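Local coordinates for protein arylamine n-acetyltransferase NAT (Mycobacterium tuberculosis, PDB 4BGF) that probably transfers the acetyl group of acetyl-coenzyme A to arylamine substrates, probably through an acetyl-enzyme intermediate as in other arylamine N-acetyltransferases, at residues 4-7 against 8-12; 57-61 against 62-66; 128-131 against 132-136; 178-181 against 182-186. All coordinates share one frame; numbering follows the deposited sequence.

Contact 1: 4-7 against 8-12; sequences DLTA and YFDRI
Leu5 and Phe9, one helical turn apart, lie side by side and point the same way from the first helix of the chain. The tip of Leu5 does part of the touching, its methyl CD2 standing 3.8 Å from Phe9 CZ, while Leu5 CB sits over one face of the ring, 4.1 Å from Phe9 CE2. With CG turned beside the backbone N (chi1 -73°), the Phe9 side chain folds back along the helix toward Leu5. Directly behind this pair is the backbone bond from Phe9 N to Leu5 O, 2.8 Å long and nearly straight at 164°. The next turn is less regular: Asp10 N donates to Thr6 O over 3.1 Å, tilted out of the carbonyl plane, and the bond from Arg11 N to Ala7 O is weak. Thr6 O also has the carboxylate atom Asp10 OD1 only 2.9 Å away. Both are acceptors, so the approach is no bond and would be expected to be electrostatically unfavourable. Asp4 occupies the N-cap position, but its side chain makes no capping bond. The inner side of helix 5-11 carries Tyr8, which packs on Leu76, Met77 and Val80 of helix 70-83 and bonds through its hydroxyl to His32. Phe9 meets Leu28 of helix 22-35 and the ring of Tyr14, while Ala7, Tyr8 and Arg11 lie against Val62, so the N-terminal helix rests across three others: 22-35, 54-63 and 70-83.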
loop_
_atom_site.group_PDB
_atom_site.type_symbol
_atom_site.label_atom_id
_atom_site.label_comp_id
_atom_site.label_asym_id
_atom_site.label_seq_id
_atom_site.Cartn_x
_atom_site.Cartn_y
_atom_site.Cartn_z
ATOM N N ASP A 4 16.079 -12.233 0.027
ATOM C CA ASP A 4 16.267 -13.202 1.101
ATOM C C ASP A 4 15.037 -13.310 1.973
ATOM O O ASP A 4 14.846 -12.499 2.845
ATOM C CB ASP A 4 17.459 -12.813 1.965
ATOM C CG ASP A 4 18.739 -13.545 1.564
ATOM O OD1 ASP A 4 18.747 -14.801 1.532
ATOM O OD2 ASP A 4 19.746 -12.859 1.274
ATOM N N LEU A 5 14.203 -14.315 1.733
ATOM C CA LEU A 5 12.925 -14.435 2.416
ATOM C C LEU A 5 13.031 -14.473 3.916
ATOM O O LEU A 5 12.206 -13.888 4.591
ATOM C CB LEU A 5 12.177 -15.676 1.970
ATOM C CG LEU A 5 11.505 -15.610 0.609
ATOM C CD1 LEU A 5 11.472 -17.008 0.056
ATOM C CD2 LEU A 5 10.083 -15.016 0.630
ATOM N N THR A 6 14.030 -15.167 4.441
ATOM C CA THR A 6 14.249 -15.265 5.883
ATOM C C THR A 6 14.190 -13.890 6.540
ATOM O O THR A 6 13.634 -13.726 7.623
ATOM C CB THR A 6 15.612 -15.866 6.123
ATOM O OG1 THR A 6 15.640 -17.165 5.529
ATOM C CG2 THR A 6 15.932 -15.979 7.602
ATOM N N ALA A 7 14.717 -12.889 5.848
ATOM C CA ALA A 7 14.846 -11.572 6.429
ATOM C C ALA A 7 13.535 -10.827 6.351
ATOM O O ALA A 7 13.227 -10.016 7.211
ATOM C CB ALA A 7 15.911 -10.811 5.734
ATOM N N TYR A 8 12.776 -11.122 5.314
ATOM C CA TYR A 8 11.480 -10.510 5.100
ATOM C C TYR A 8 10.492 -11.115 6.075
ATOM O O TYR A 8 9.638 -10.425 6.624
ATOM C CB TYR A 8 11.028 -10.742 3.649
ATOM C CG TYR A 8 9.577 -10.407 3.431
ATOM C CD1 TYR A 8 9.179 -9.097 3.174
ATOM C CD2 TYR A 8 8.603 -11.396 3.500
ATOM C CE1 TYR A 8 7.866 -8.780 2.990
ATOM C CE2 TYR A 8 7.280 -11.097 3.317
ATOM C CZ TYR A 8 6.904 -9.782 3.069
ATOM O OH TYR A 8 5.561 -9.474 2.888
ATOM N N PHE A 9 10.615 -12.416 6.310
ATOM C CA PHE A 9 9.756 -13.093 7.272
ATOM C C PHE A 9 10.022 -12.653 8.705
ATOM O O PHE A 9 9.091 -12.554 9.487
ATOM C CB PHE A 9 9.914 -14.604 7.173
ATOM C CG PHE A 9 9.295 -15.208 5.947
ATOM C CD1 PHE A 9 8.307 -14.556 5.224
ATOM C CD2 PHE A 9 9.726 -16.448 5.508
ATOM C CE1 PHE A 9 7.750 -15.132 4.095
ATOM C CE2 PHE A 9 9.178 -17.035 4.382
ATOM C CZ PHE A 9 8.189 -16.375 3.669
ATOM N N ASP A 10 11.276 -12.375 9.050
ATOM C CA ASP A 10 11.600 -11.942 10.406
ATOM C C ASP A 10 11.398 -10.431 10.595
ATOM O O ASP A 10 11.401 -9.943 11.713
ATOM C CB ASP A 10 13.017 -12.379 10.811
ATOM C CG ASP A 10 13.104 -13.876 11.171
ATOM O OD1 ASP A 10 12.969 -14.729 10.258
ATOM O OD2 ASP A 10 13.315 -14.195 12.366
ATOM N N ARG A 11 11.197 -9.705 9.508
ATOM C CA ARG A 11 10.840 -8.288 9.568
ATOM C C ARG A 11 9.388 -8.172 9.987
ATOM O O ARG A 11 9.049 -7.452 10.916
ATOM C CB ARG A 11 11.018 -7.649 8.185
ATOM C CG ARG A 11 10.274 -6.347 7.939
ATOM C CD ARG A 11 11.091 -5.119 8.318
ATOM N NE ARG A 11 10.562 -3.907 7.695
ATOM C CZ ARG A 11 9.879 -2.953 8.325
ATOM N NH1 ARG A 11 9.620 -3.035 9.625
ATOM N NH2 ARG A 11 9.457 -1.895 7.632
ATOM N N ILE A 12 8.539 -8.885 9.265
ATOM C CA ILE A 12 7.110 -8.907 9.530
ATOM C C ILE A 12 6.759 -10.005 10.545
ATOM O O ILE A 12 5.604 -10.152 10.915
ATOM C CB ILE A 12 6.296 -9.086 8.205
ATOM C CG1 ILE A 12 6.357 -10.531 7.677
ATOM C CG2 ILE A 12 6.801 -8.102 7.160
ATOM C CD1 ILE A 12 5.561 -10.757 6.418
#

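Contact 2: 57-61 against 62-66; sequences LADKL and VLRRR
An extended Lys60 side chain, CG anti to the backbone N (chi1 -179°), passes two arginines from the end of its own helix, its CB by one and its CE by the other. Arg66, bent at chi2 and chi3, curls back and lays one guanidinium face against the lysine, with Lys60 CE 3.8 Å from Arg66 NH2, while Lys60 CB lies 3.8 Å from Arg64 NH1 on a face of the other guanidinium. Asp59 approaches Arg64 at its edge, the carboxylate turned 51° from the guanidinium plane, in a long salt bridge of 3.7 Å between OD2 and NH1. Beneath them the helix widens into a pi-type turn: Ala58 O accepts from both Val62 N and Leu63 N, and Arg64 N reaches Asp59 O over 2.9 Å. Arg65 then leaves helical geometry with positive phi, and Arg66 N closes the end on Lys60 O at 3.2 Å. Lys60 NZ and Arg66 NH2 are 3.8 Å apart, like charges whose repulsion is probably offset by the surrounding acids: Glu72 bridges Lys60, Glu39 and Asp42 bridge Arg66, and Asp259 binds both Arg64 and Arg66. Such a network probably keeps all three basic groups charged and ties the helix end to Asp259, far along the chain.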
loop_
_atom_site.group_PDB
_atom_site.type_symbol
_atom_site.label_atom_id
_atom_site.label_comp_id
_atom_site.label_asym_id
_atom_site.label_seq_id
_atom_site.Cartn_x
_atom_site.Cartn_y
_atom_site.Cartn_z
ATOM N N LEU A 57 14.208 -2.723 -3.097
ATOM C CA LEU A 57 13.007 -2.716 -2.306
ATOM C C LEU A 57 13.178 -3.509 -1.017
ATOM O O LEU A 57 12.559 -3.184 -0.010
ATOM C CB LEU A 57 11.854 -3.260 -3.129
ATOM C CG LEU A 57 11.361 -2.391 -4.302
ATOM C CD1 LEU A 57 10.104 -2.975 -4.914
ATOM C CD2 LEU A 57 11.080 -0.944 -3.891
ATOM N N ALA A 58 14.048 -4.522 -1.033
ATOM C CA ALA A 58 14.334 -5.308 0.170
ATOM C C ALA A 58 15.222 -4.512 1.108
ATOM O O ALA A 58 15.056 -4.539 2.309
ATOM C CB ALA A 58 14.993 -6.628 -0.185
ATOM N N ASP A 59 16.163 -3.776 0.553
ATOM C CA ASP A 59 17.084 -3.028 1.370
ATOM C C ASP A 59 16.364 -1.949 2.136
ATOM O O ASP A 59 16.656 -1.738 3.304
ATOM C CB ASP A 59 18.217 -2.451 0.524
ATOM C CG ASP A 59 19.217 -1.697 1.350
ATOM O OD1 ASP A 59 19.781 -2.322 2.253
ATOM O OD2 ASP A 59 19.444 -0.495 1.117
ATOM N N LYS A 60 15.396 -1.296 1.501
ATOM C CA LYS A 60 14.617 -0.255 2.168
ATOM C C LYS A 60 13.527 -0.790 3.118
ATOM O O LYS A 60 13.519 -0.475 4.290
ATOM C CB LYS A 60 13.984 0.693 1.149
ATOM C CG LYS A 60 13.182 1.797 1.800
ATOM C CD LYS A 60 12.491 2.674 0.799
ATOM C CE LYS A 60 11.770 3.742 1.473
ATOM N NZ LYS A 60 11.234 4.726 0.463
ATOM N N LEU A 61 12.596 -1.580 2.610
ATOM C CA LEU A 61 11.482 -1.998 3.429
ATOM C C LEU A 61 11.839 -3.097 4.408
ATOM O O LEU A 61 11.127 -3.298 5.373
ATOM C CB LEU A 61 10.332 -2.468 2.562
ATOM C CG LEU A 61 9.386 -1.402 2.014
ATOM C CD1 LEU A 61 10.149 -0.452 1.184
ATOM C CD2 LEU A 61 8.334 -2.056 1.158
ATOM N N VAL A 62 12.915 -3.835 4.164
ATOM C CA VAL A 62 13.269 -4.908 5.101
ATOM C C VAL A 62 14.459 -4.568 5.964
ATOM O O VAL A 62 14.329 -4.534 7.169
ATOM C CB VAL A 62 13.490 -6.270 4.432
ATOM C CG1 VAL A 62 13.747 -7.326 5.506
ATOM C CG2 VAL A 62 12.267 -6.639 3.605
ATOM N N LEU A 63 15.619 -4.350 5.362
ATOM C CA LEU A 63 16.795 -4.128 6.155
ATOM C C LEU A 63 16.636 -2.850 6.929
ATOM O O LEU A 63 16.847 -2.824 8.140
ATOM C CB LEU A 63 18.046 -4.053 5.299
ATOM C CG LEU A 63 19.320 -3.686 6.077
ATOM C CD1 LEU A 63 19.691 -4.785 7.081
ATOM C CD2 LEU A 63 20.485 -3.393 5.148
ATOM N N ARG A 64 16.261 -1.786 6.225
ATOM C CA ARG A 64 16.356 -0.465 6.792
ATOM C C ARG A 64 15.189 -0.134 7.692
ATOM O O ARG A 64 15.178 0.923 8.310
ATOM C CB ARG A 64 16.513 0.584 5.705
ATOM C CG ARG A 64 17.958 0.782 5.253
ATOM C CD ARG A 64 18.051 1.331 3.851
ATOM N NE ARG A 64 17.478 2.662 3.726
ATOM C CZ ARG A 64 17.134 3.220 2.574
ATOM N NH1 ARG A 64 17.296 2.535 1.451
ATOM N NH2 ARG A 64 16.621 4.443 2.547
ATOM N N ARG A 65 14.230 -1.051 7.771
ATOM C CA ARG A 65 13.015 -0.873 8.568
ATOM C C ARG A 65 12.215 0.385 8.206
ATOM O O ARG A 65 11.759 1.118 9.081
ATOM C CB ARG A 65 13.345 -0.911 10.065
ATOM C CG ARG A 65 13.891 -2.279 10.544
ATOM C CD ARG A 65 14.419 -2.219 11.982
ATOM N NE ARG A 65 13.326 -2.241 12.966
ATOM C CZ ARG A 65 13.381 -2.842 14.160
ATOM N NH1 ARG A 65 14.476 -3.479 14.566
ATOM N NH2 ARG A 65 12.332 -2.808 14.965
ATOM N N ARG A 66 12.036 0.603 6.902
ATOM C CA ARG A 66 11.275 1.723 6.377
ATOM C C ARG A 66 9.993 1.193 5.805
ATOM O O ARG A 66 9.833 -0.012 5.643
ATOM C CB ARG A 66 12.047 2.427 5.269
ATOM C CG ARG A 66 13.193 3.276 5.738
ATOM C CD ARG A 66 12.718 4.610 6.287
ATOM N NE ARG A 66 11.944 5.394 5.330
ATOM C CZ ARG A 66 12.450 6.209 4.405
ATOM N NH1 ARG A 66 13.751 6.388 4.257
ATOM N NH2 ARG A 66 11.625 6.857 3.616
#

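Contact 3: 128-131 against 132-136; sequences VGFG and GQTPT
Thr134 OG1 is gripped by two groups: it accepts from Phe130 N at 2.9 Å with an angle of 152°, and it is also hydrogen-bonded to the carbonyl of Asp127. The hydroxyl stands anti to the backbone N of Thr134 (chi1 -153°), which turns it back across the loop to the amide of Phe130. That also places Thr134 OG1 3.1 Å from Phe130 CB, and leaves CG2 in the crowded position between N and the carbonyl carbon. A type I beta turn from Gly131 to Thr134 brings the two sides together, closed by Thr134 N donating to Gly131 O at 3.0 Å, with the donor well above the carbonyl plane. Gly131 enters the turn with positive phi (100°), where a CB would be jammed against the preceding carbonyl. A water spans the turn, donating a hydrogen bond to Phe130 O at 2.9 Å and accepting from Gln133 N at 3.0 Å. The Phe130 ring turns its edge to the backbone of Gln133 and Thr134, and its CE2 lies 4.1 Å from Gln133 CB. Further out, His110 and Tyr177 each meet that ring edge-to-face. With Cys70 and Asp127, His110 is consistent with the Cys-His-Asp catalytic triad of this family, and Gly129 N bonds to Asp127 OD1. The loop follows strand 124-126 and leads to 139-140 at the margin of the seven-stranded sheet, with Val128 against helix 22-35, Thr134 on Ile213 of strand 209-214, and Arg218 of strand 217-222 bonded to the carbonyls of Gly132 and Thr134.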
loop_
_atom_site.group_PDB
_atom_site.type_symbol
_atom_site.label_atom_id
_atom_site.label_comp_id
_atom_site.label_asym_id
_atom_site.label_seq_id
_atom_site.Cartn_x
_atom_site.Cartn_y
_atom_site.Cartn_z
ATOM N N VAL A 128 -1.352 -4.470 -1.170
ATOM C CA VAL A 128 -0.902 -4.025 0.149
ATOM C C VAL A 128 -0.315 -2.613 0.049
ATOM O O VAL A 128 0.436 -2.199 0.923
ATOM C CB VAL A 128 0.135 -5.018 0.812
ATOM C CG1 VAL A 128 -0.491 -6.373 1.021
ATOM C CG2 VAL A 128 1.427 -5.188 -0.019
ATOM N N GLY A 129 -0.677 -1.880 -1.003
ATOM C CA GLY A 129 -0.027 -0.624 -1.303
ATOM C C GLY A 129 -0.937 0.556 -1.514
ATOM O O GLY A 129 -0.477 1.602 -1.939
ATOM N N PHE A 130 -2.226 0.394 -1.237
ATOM C CA PHE A 130 -3.166 1.470 -1.400
ATOM C C PHE A 130 -3.232 2.426 -0.166
ATOM O O PHE A 130 -3.814 3.500 -0.247
ATOM C CB PHE A 130 -4.542 0.911 -1.783
ATOM C CG PHE A 130 -5.523 1.964 -2.161
ATOM C CD1 PHE A 130 -5.376 2.676 -3.335
ATOM C CD2 PHE A 130 -6.579 2.268 -1.331
ATOM C CE1 PHE A 130 -6.255 3.673 -3.675
ATOM C CE2 PHE A 130 -7.475 3.254 -1.656
ATOM C CZ PHE A 130 -7.314 3.968 -2.842
ATOM N N GLY A 131 -2.592 2.070 0.938
ATOM C CA GLY A 131 -2.548 2.966 2.072
ATOM C C GLY A 131 -3.586 2.488 3.042
ATOM O O GLY A 131 -3.888 1.301 3.058
ATOM N N GLY A 132 -4.158 3.409 3.814
ATOM C CA GLY A 132 -5.045 3.062 4.914
ATOM C C GLY A 132 -6.217 2.190 4.519
ATOM O O GLY A 132 -6.620 1.347 5.289
ATOM N N GLN A 133 -6.732 2.358 3.304
ATOM C CA GLN A 133 -7.920 1.628 2.848
ATOM C C GLN A 133 -7.587 0.477 1.902
ATOM O O GLN A 133 -8.423 0.025 1.159
ATOM C CB GLN A 133 -8.878 2.616 2.167
ATOM C CG GLN A 133 -10.354 2.204 2.069
ATOM C CD GLN A 133 -10.993 1.912 3.421
ATOM O OE1 GLN A 133 -11.658 0.902 3.595
ATOM N NE2 GLN A 133 -10.835 2.818 4.357
ATOM N N THR A 134 -6.365 0.009 1.933
ATOM C CA THR A 134 -5.985 -1.052 1.050
ATOM C C THR A 134 -6.782 -2.287 1.533
ATOM O O THR A 134 -7.191 -2.344 2.697
ATOM C CB THR A 134 -4.446 -1.167 1.060
ATOM O OG1 THR A 134 -3.949 -1.707 -0.174
ATOM C CG2 THR A 134 -3.959 -1.975 2.213
ATOM N N PRO A 135 -7.081 -3.250 0.623
ATOM C CA PRO A 135 -7.779 -4.466 1.078
ATOM C C PRO A 135 -6.890 -5.354 1.945
ATOM O O PRO A 135 -5.676 -5.375 1.775
ATOM C CB PRO A 135 -8.108 -5.184 -0.228
ATOM C CG PRO A 135 -7.128 -4.637 -1.180
ATOM C CD PRO A 135 -6.964 -3.245 -0.842
ATOM N N THR A 136 -7.498 -6.098 2.857
ATOM C CA THR A 136 -6.788 -6.800 3.925
ATOM C C THR A 136 -6.891 -8.333 3.730
ATOM O O THR A 136 -6.341 -9.104 4.501
ATOM C CB THR A 136 -7.382 -6.355 5.293
ATOM O OG1 THR A 136 -8.776 -6.637 5.297
ATOM C CG2 THR A 136 -7.247 -4.864 5.491
HETATM O O HOH W 1 -6.025 4.466 1.341
#

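Contact 4: 178-181 against 182-186; sequences EFTT and QTRPQ
Thr180 and Arg184 meet in a water-centred surface loop that carries the chain out of strand 173-179, a member of the antiparallel seven-stranded sheet, and on toward helix 186-198. The contact is held chiefly by one solvent molecule and by the Arg184 side chain folded back to it. The water is tied to three points of the bend. It donates to Thr180 O at 2.8 Å and to Gln182 O at 2.7 Å, and it accepts from Arg184 NE at 2.9 Å, so the carbonyl of Thr180, that of Gln182 and an arginine side chain are joined through a single oxygen. Arg184 reaches this position by bending at chi2 (-64°), which swings its guanidinium back over the loop instead of on along the chain. The flat group then receives Gln182 CB over the centre of one face, 3.9 Å above the plane, while the rest of the glutamine extends onward. The side chains of Thr180 and Arg184 cross at about a right angle. On the sheet side, Phe179 packs on Phe163 of strand 162-168 and Ala93 of strand 87-95, and the backbone of Glu178 bonds to that of Arg94. Arg184 in turn bonds through its backbone to Arg90 and lays its side chain on Ala92, so the chain stays beside strand 87-95 on its way to helix 186-198. That helix begins just beyond, with Pro185 at its N-cap position. Within the bend, the Thr180 hydroxyl oxygen OG1 rests 3.5 Å from Gln182 CB and 3.4 Å from Arg184 NH2.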
loop_
_atom_site.group_PDB
_atom_site.type_symbol
_atom_site.label_atom_id
_atom_site.label_comp_id
_atom_site.label_asym_id
_atom_site.label_seq_id
_atom_site.Cartn_x
_atom_site.Cartn_y
_atom_site.Cartn_z
ATOM N N GLU A 178 -9.679 2.274 -10.403
ATOM C CA GLU A 178 -10.083 1.562 -11.603
ATOM C C GLU A 178 -8.837 1.009 -12.330
ATOM O O GLU A 178 -7.790 1.648 -12.356
ATOM C CB GLU A 178 -10.911 2.485 -12.509
ATOM C CG GLU A 178 -10.200 3.763 -12.910
ATOM C CD GLU A 178 -11.140 4.826 -13.435
ATOM O OE1 GLU A 178 -12.304 4.495 -13.732
ATOM O OE2 GLU A 178 -10.709 5.993 -13.554
ATOM N N PHE A 179 -8.961 -0.195 -12.892
ATOM C CA PHE A 179 -7.831 -0.884 -13.506
ATOM C C PHE A 179 -8.242 -1.823 -14.631
ATOM O O PHE A 179 -9.412 -2.177 -14.761
ATOM C CB PHE A 179 -7.044 -1.660 -12.455
ATOM C CG PHE A 179 -7.801 -2.814 -11.850
ATOM C CD1 PHE A 179 -8.792 -2.590 -10.905
ATOM C CD2 PHE A 179 -7.519 -4.124 -12.220
ATOM C CE1 PHE A 179 -9.481 -3.631 -10.345
ATOM C CE2 PHE A 179 -8.222 -5.179 -11.652
ATOM C CZ PHE A 179 -9.193 -4.927 -10.709
ATOM N N THR A 180 -7.265 -2.197 -15.454
ATOM C CA THR A 180 -7.429 -3.306 -16.389
ATOM C C THR A 180 -6.479 -4.399 -15.989
ATOM O O THR A 180 -5.544 -4.159 -15.248
ATOM C CB THR A 180 -7.137 -2.923 -17.852
ATOM O OG1 THR A 180 -5.738 -2.692 -18.024
ATOM C CG2 THR A 180 -7.913 -1.678 -18.254
ATOM N N THR A 181 -6.711 -5.600 -16.498
ATOM C CA THR A 181 -5.843 -6.741 -16.182
ATOM C C THR A 181 -4.770 -6.948 -17.228
ATOM O O THR A 181 -4.369 -8.072 -17.523
ATOM C CB THR A 181 -6.632 -8.035 -16.067
ATOM O OG1 THR A 181 -7.513 -8.145 -17.188
ATOM C CG2 THR A 181 -7.386 -8.045 -14.767
ATOM N N GLN A 182 -4.303 -5.839 -17.779
ATOM C CA GLN A 182 -3.182 -5.866 -18.686
ATOM C C GLN A 182 -1.906 -5.895 -17.879
ATOM O O GLN A 182 -1.689 -5.050 -17.028
ATOM C CB GLN A 182 -3.240 -4.636 -19.547
ATOM C CG GLN A 182 -2.170 -4.529 -20.563
ATOM C CD GLN A 182 -2.381 -3.318 -21.441
ATOM O OE1 GLN A 182 -3.445 -2.683 -21.415
ATOM N NE2 GLN A 182 -1.372 -2.985 -22.229
ATOM N N THR A 183 -1.081 -6.895 -18.137
ATOM C CA THR A 183 0.174 -7.077 -17.435
ATOM C C THR A 183 1.117 -5.911 -17.755
ATOM O O THR A 183 1.337 -5.625 -18.922
ATOM C CB THR A 183 0.785 -8.390 -17.907
ATOM O OG1 THR A 183 -0.158 -9.455 -17.700
ATOM C CG2 THR A 183 2.056 -8.686 -17.176
ATOM N N ARG A 184 1.643 -5.216 -16.746
ATOM C CA ARG A 184 2.497 -4.060 -16.993
ATOM C C ARG A 184 3.921 -4.432 -16.703
ATOM O O ARG A 184 4.208 -4.963 -15.639
ATOM C CB ARG A 184 2.109 -2.872 -16.153
ATOM C CG ARG A 184 0.654 -2.512 -16.265
ATOM C CD ARG A 184 0.235 -2.062 -17.660
ATOM N NE ARG A 184 -1.160 -1.637 -17.621
ATOM C CZ ARG A 184 -1.804 -1.044 -18.624
ATOM N NH1 ARG A 184 -1.179 -0.812 -19.780
ATOM N NH2 ARG A 184 -3.078 -0.677 -18.471
ATOM N N PRO A 185 4.820 -4.163 -17.657
ATOM C CA PRO A 185 6.225 -4.524 -17.541
ATOM C C PRO A 185 6.938 -3.605 -16.569
ATOM O O PRO A 185 6.380 -2.552 -16.277
ATOM C CB PRO A 185 6.754 -4.351 -18.958
ATOM C CG PRO A 185 5.893 -3.331 -19.552
ATOM C CD PRO A 185 4.543 -3.457 -18.916
ATOM N N GLN A 186 8.113 -3.982 -16.071
ATOM C CA GLN A 186 8.742 -3.219 -15.013
ATOM C C GLN A 186 8.972 -1.771 -15.456
ATOM O O GLN A 186 8.840 -0.838 -14.668
ATOM C CB GLN A 186 10.060 -3.875 -14.596
ATOM C CG GLN A 186 9.883 -5.129 -13.802
ATOM C CD GLN A 186 9.216 -4.828 -12.489
ATOM O OE1 GLN A 186 9.606 -3.885 -11.820
ATOM N NE2 GLN A 186 8.177 -5.586 -12.133
HETATM O O HOH W 2 -3.087 -3.039 -15.906
#

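Overall arrangement
Contacts 1 and 2 form one patch on the helical side of the enzyme, their centres 10 Å apart: Arg11 of contact 1 gives a probable hydrogen bond from NE to Leu61 O of contact 2, 2.5 Å away, and Ala7 O comes 3.2 Å from Val62 CG1. Contact 3 is the most central, about 5 Å from the chain centre, and it adjoins the probable Cys70-His110-Asp127 triad. Its centre lies about 19 Å from that of contact 2 and 18 Å from that of contact 4, without touching either. Contact 4 sits at the surface, its centre about 28 Å from that of contact 1. The four follow one another in series along the chain.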